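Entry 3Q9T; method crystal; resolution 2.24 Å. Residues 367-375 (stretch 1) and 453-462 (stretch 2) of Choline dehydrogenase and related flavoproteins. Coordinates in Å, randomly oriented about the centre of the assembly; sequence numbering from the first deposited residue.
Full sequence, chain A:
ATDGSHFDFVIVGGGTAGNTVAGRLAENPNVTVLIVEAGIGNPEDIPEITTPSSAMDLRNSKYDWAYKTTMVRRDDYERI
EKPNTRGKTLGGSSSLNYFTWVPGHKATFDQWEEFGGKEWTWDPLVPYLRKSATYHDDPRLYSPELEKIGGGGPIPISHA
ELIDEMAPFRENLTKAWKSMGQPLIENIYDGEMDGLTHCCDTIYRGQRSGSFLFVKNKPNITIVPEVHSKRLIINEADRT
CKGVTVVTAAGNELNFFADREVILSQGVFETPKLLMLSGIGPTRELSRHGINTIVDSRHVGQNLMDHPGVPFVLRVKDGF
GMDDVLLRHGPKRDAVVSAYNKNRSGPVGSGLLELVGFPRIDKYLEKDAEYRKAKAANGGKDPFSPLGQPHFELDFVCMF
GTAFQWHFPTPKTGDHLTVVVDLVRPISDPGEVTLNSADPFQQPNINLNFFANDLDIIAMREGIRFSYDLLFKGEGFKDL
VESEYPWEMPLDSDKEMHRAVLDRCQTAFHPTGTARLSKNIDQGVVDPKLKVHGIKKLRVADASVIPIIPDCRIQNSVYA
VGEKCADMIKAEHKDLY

Stretch 1 (367-375) KDAEYRKAK
Stretch 2 (453-462) NDLDIIAMRE

Two helices from distant parts of one chain meet obliquely in a small contact, a modest apolar patch flanked by a salt bridge from a buried arginine and by a water shared between two acids. Helix 369-375 and helix 454-462 run at 127° between their N-to-C directions, with axes 10.2 Å apart at closest approach and phi/psi near -60/-43; together the stretches bury 343 Å². In register, Tyr371 CA and Leu455 CA are nearest, 6.6 Å apart.

At the N-cap (phi/psi -101/120, chi1 t), Asp368 OD2 accepts from Tyr371 N at 2.8 Å, satisfying a first-turn amide. Asp368 OD1 faces Arg461: NH1 donates to it at 3.1 Å, and NH2 adds a weak bond to the same OD1 at 3.4 Å. The oxygen thus lies near the guanidinium plane, where the N-H bonds point. Water 1 links the pair further, donating to Asp368 OD1 (2.8 Å) and accepting from Arg461 NH2 (2.7 Å). Arg461 NH1 (chi1 t) also forms a salt bridge to Glu462 OE2 at 2.9 Å.

Leu455, its chi angles off-well (-106°, -129°), reaches the first helix: CD2 lies 3.9 Å from Tyr371 CA and 4.0 Å from Ala374 CB, while CD1 approaches Tyr371 CD2 obliquely at 3.9 Å. Alanine's short side chain suits this close approach. Ile458 (m, t), its CA-to-CB bond toward the first stretch, packs apolar branches on carboxyl carbons: CG2 lies 3.7 Å from Asp368 CG and CD1 3.5 Å from Glu370 CD, leaving Asp368 OD1, OD2 and Glu370 OE2 to polar partners.

Glu370, extended (t, t), brings OE1 within 4.6 Å of Asp454 OD2. Water 2 eases this like-charge proximity by donating to Glu370 OE2 (2.8 Å) and Asp454 OD2 (2.5 Å). Asn453 caps the second helix, OD1 accepting from Leu455 N at 2.9 Å.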

# COMPACT_ATOMS: atom_id res chain seq x y z
N LYS A 367 -8.48 -30.84 -0.42
CA LYS A 367 -7.08 -31.21 -0.34
C LYS A 367 -6.31 -30.39 0.68
O LYS A 367 -5.15 -30.66 0.96
CB LYS A 367 -6.40 -31.09 -1.71
CG LYS A 367 -6.91 -32.08 -2.75
CD LYS A 367 -6.09 -31.99 -4.03
CE LYS A 367 -6.78 -32.72 -5.18
NZ LYS A 367 -6.09 -32.44 -6.48
N ASP A 368 -6.94 -29.36 1.25
CA ASP A 368 -6.23 -28.52 2.21
C ASP A 368 -6.64 -28.91 3.63
O ASP A 368 -7.82 -28.84 3.98
CB ASP A 368 -6.52 -27.05 1.94
CG ASP A 368 -5.81 -26.13 2.92
OD1 ASP A 368 -4.72 -25.63 2.57
OD2 ASP A 368 -6.37 -25.90 4.03
N ALA A 369 -5.67 -29.32 4.44
CA ALA A 369 -5.96 -29.76 5.81
C ALA A 369 -6.75 -28.71 6.60
O ALA A 369 -7.70 -29.03 7.29
CB ALA A 369 -4.66 -30.10 6.55
N GLU A 370 -6.34 -27.45 6.49
CA GLU A 370 -7.06 -26.37 7.15
C GLU A 370 -8.54 -26.22 6.71
O GLU A 370 -9.42 -26.11 7.55
CB GLU A 370 -6.29 -25.05 7.05
CG GLU A 370 -6.94 -23.94 7.87
CD GLU A 370 -6.20 -22.62 7.79
OE1 GLU A 370 -6.87 -21.56 7.90
OE2 GLU A 370 -4.96 -22.63 7.63
N TYR A 371 -8.81 -26.24 5.40
CA TYR A 371 -10.21 -26.20 4.97
C TYR A 371 -11.00 -27.37 5.53
O TYR A 371 -12.13 -27.20 5.99
CB TYR A 371 -10.37 -26.18 3.44
CG TYR A 371 -11.82 -26.29 3.01
CD1 TYR A 371 -12.42 -27.53 2.80
CD2 TYR A 371 -12.61 -25.16 2.87
CE1 TYR A 371 -13.74 -27.65 2.43
CE2 TYR A 371 -13.95 -25.27 2.50
CZ TYR A 371 -14.50 -26.51 2.28
OH TYR A 371 -15.82 -26.61 1.92
N ARG A 372 -10.40 -28.56 5.49
CA ARG A 372 -11.08 -29.76 5.98
C ARG A 372 -11.49 -29.58 7.43
O ARG A 372 -12.63 -29.85 7.80
CB ARG A 372 -10.19 -31.01 5.82
CG ARG A 372 -10.16 -31.59 4.41
CD ARG A 372 -9.64 -33.04 4.37
NE ARG A 372 -8.38 -33.20 5.10
CZ ARG A 372 -7.18 -33.01 4.58
NH1 ARG A 372 -7.04 -32.65 3.31
NH2 ARG A 372 -6.10 -33.18 5.33
N LYS A 373 -10.55 -29.12 8.26
CA LYS A 373 -10.82 -28.85 9.67
C LYS A 373 -11.89 -27.76 9.87
O LYS A 373 -12.76 -27.88 10.73
CB LYS A 373 -9.52 -28.42 10.35
CG LYS A 373 -9.67 -28.11 11.83
CD LYS A 373 -8.49 -27.30 12.34
CE LYS A 373 -7.18 -28.04 12.15
NZ LYS A 373 -6.03 -27.08 12.22
N ALA A 374 -11.84 -26.69 9.08
CA ALA A 374 -12.82 -25.61 9.23
C ALA A 374 -14.22 -26.10 8.87
O ALA A 374 -15.19 -25.74 9.51
CB ALA A 374 -12.43 -24.40 8.39
N LYS A 375 -14.32 -26.91 7.82
CA LYS A 375 -15.60 -27.45 7.39
C LYS A 375 -16.17 -28.37 8.45
O LYS A 375 -17.35 -28.32 8.77
CB LYS A 375 -15.46 -28.22 6.09
CG LYS A 375 -16.77 -28.86 5.63
CD LYS A 375 -16.58 -29.55 4.31
CE LYS A 375 -17.93 -29.82 3.67
NZ LYS A 375 -17.78 -30.56 2.39
N ASN A 453 -9.99 -13.39 6.93
CA ASN A 453 -10.00 -14.81 7.30
C ASN A 453 -9.07 -15.61 6.38
O ASN A 453 -9.16 -15.50 5.16
CB ASN A 453 -11.44 -15.35 7.24
CG ASN A 453 -11.57 -16.76 7.82
OD1 ASN A 453 -10.71 -17.62 7.61
ND2 ASN A 453 -12.67 -17.01 8.54
N ASP A 454 -8.17 -16.40 6.96
CA ASP A 454 -7.25 -17.24 6.17
C ASP A 454 -7.92 -18.21 5.19
O ASP A 454 -7.38 -18.48 4.11
CB ASP A 454 -6.34 -18.04 7.11
CG ASP A 454 -5.21 -17.20 7.69
OD1 ASP A 454 -5.16 -15.97 7.46
OD2 ASP A 454 -4.37 -17.79 8.41
N LEU A 455 -9.08 -18.74 5.55
CA LEU A 455 -9.81 -19.64 4.64
C LEU A 455 -10.02 -19.00 3.27
O LEU A 455 -9.95 -19.69 2.26
CB LEU A 455 -11.18 -20.03 5.20
CG LEU A 455 -11.47 -21.41 5.78
CD1 LEU A 455 -12.76 -21.98 5.13
CD2 LEU A 455 -10.30 -22.39 5.67
N ASP A 456 -10.27 -17.69 3.24
CA ASP A 456 -10.45 -16.95 1.98
C ASP A 456 -9.19 -17.01 1.13
O ASP A 456 -9.25 -17.08 -0.09
CB ASP A 456 -10.82 -15.48 2.22
CG ASP A 456 -12.32 -15.26 2.39
OD1 ASP A 456 -13.10 -16.24 2.30
OD2 ASP A 456 -12.74 -14.09 2.61
N ILE A 457 -8.03 -16.94 1.78
CA ILE A 457 -6.76 -17.04 1.07
C ILE A 457 -6.64 -18.43 0.45
O ILE A 457 -6.25 -18.59 -0.70
CB ILE A 457 -5.54 -16.78 2.00
CG1 ILE A 457 -5.59 -15.35 2.58
CG2 ILE A 457 -4.23 -17.03 1.27
CD1 ILE A 457 -4.42 -15.02 3.52
N ILE A 458 -7.01 -19.44 1.22
CA ILE A 458 -6.93 -20.83 0.76
C ILE A 458 -7.85 -21.06 -0.44
O ILE A 458 -7.46 -21.70 -1.40
CB ILE A 458 -7.25 -21.82 1.90
CG1 ILE A 458 -6.09 -21.82 2.89
CG2 ILE A 458 -7.52 -23.22 1.36
CD1 ILE A 458 -6.48 -22.18 4.29
N ALA A 459 -9.06 -20.51 -0.38
CA ALA A 459 -9.98 -20.63 -1.51
C ALA A 459 -9.45 -19.89 -2.74
O ALA A 459 -9.48 -20.42 -3.85
CB ALA A 459 -11.38 -20.12 -1.12
N MET A 460 -8.96 -18.67 -2.53
CA MET A 460 -8.46 -17.89 -3.66
C MET A 460 -7.29 -18.59 -4.32
O MET A 460 -7.23 -18.68 -5.54
CB MET A 460 -8.06 -16.46 -3.25
CG MET A 460 -7.50 -15.66 -4.43
SD MET A 460 -8.74 -15.44 -5.72
CE MET A 460 -9.59 -13.95 -5.11
N ARG A 461 -6.37 -19.09 -3.50
CA ARG A 461 -5.28 -19.94 -4.00
C ARG A 461 -5.84 -21.08 -4.87
O ARG A 461 -5.41 -21.29 -6.01
CB ARG A 461 -4.50 -20.53 -2.82
CG ARG A 461 -3.32 -21.40 -3.21
CD ARG A 461 -3.40 -22.71 -2.44
NE ARG A 461 -3.09 -22.50 -1.04
CZ ARG A 461 -3.47 -23.30 -0.05
NH1 ARG A 461 -4.20 -24.39 -0.27
NH2 ARG A 461 -3.09 -22.99 1.18
N GLU A 462 -6.79 -21.82 -4.32
CA GLU A 462 -7.34 -22.98 -5.03
C GLU A 462 -8.14 -22.63 -6.29
O GLU A 462 -8.26 -23.47 -7.18
CB GLU A 462 -8.15 -23.86 -4.08
CG GLU A 462 -7.29 -24.47 -2.97
CD GLU A 462 -6.08 -25.19 -3.54
OE1 GLU A 462 -6.25 -25.90 -4.56
OE2 GLU A 462 -4.96 -25.02 -3.01
O HOH W 1 -3.01 -23.74 3.79
O HOH W 2 -3.68 -20.20 8.12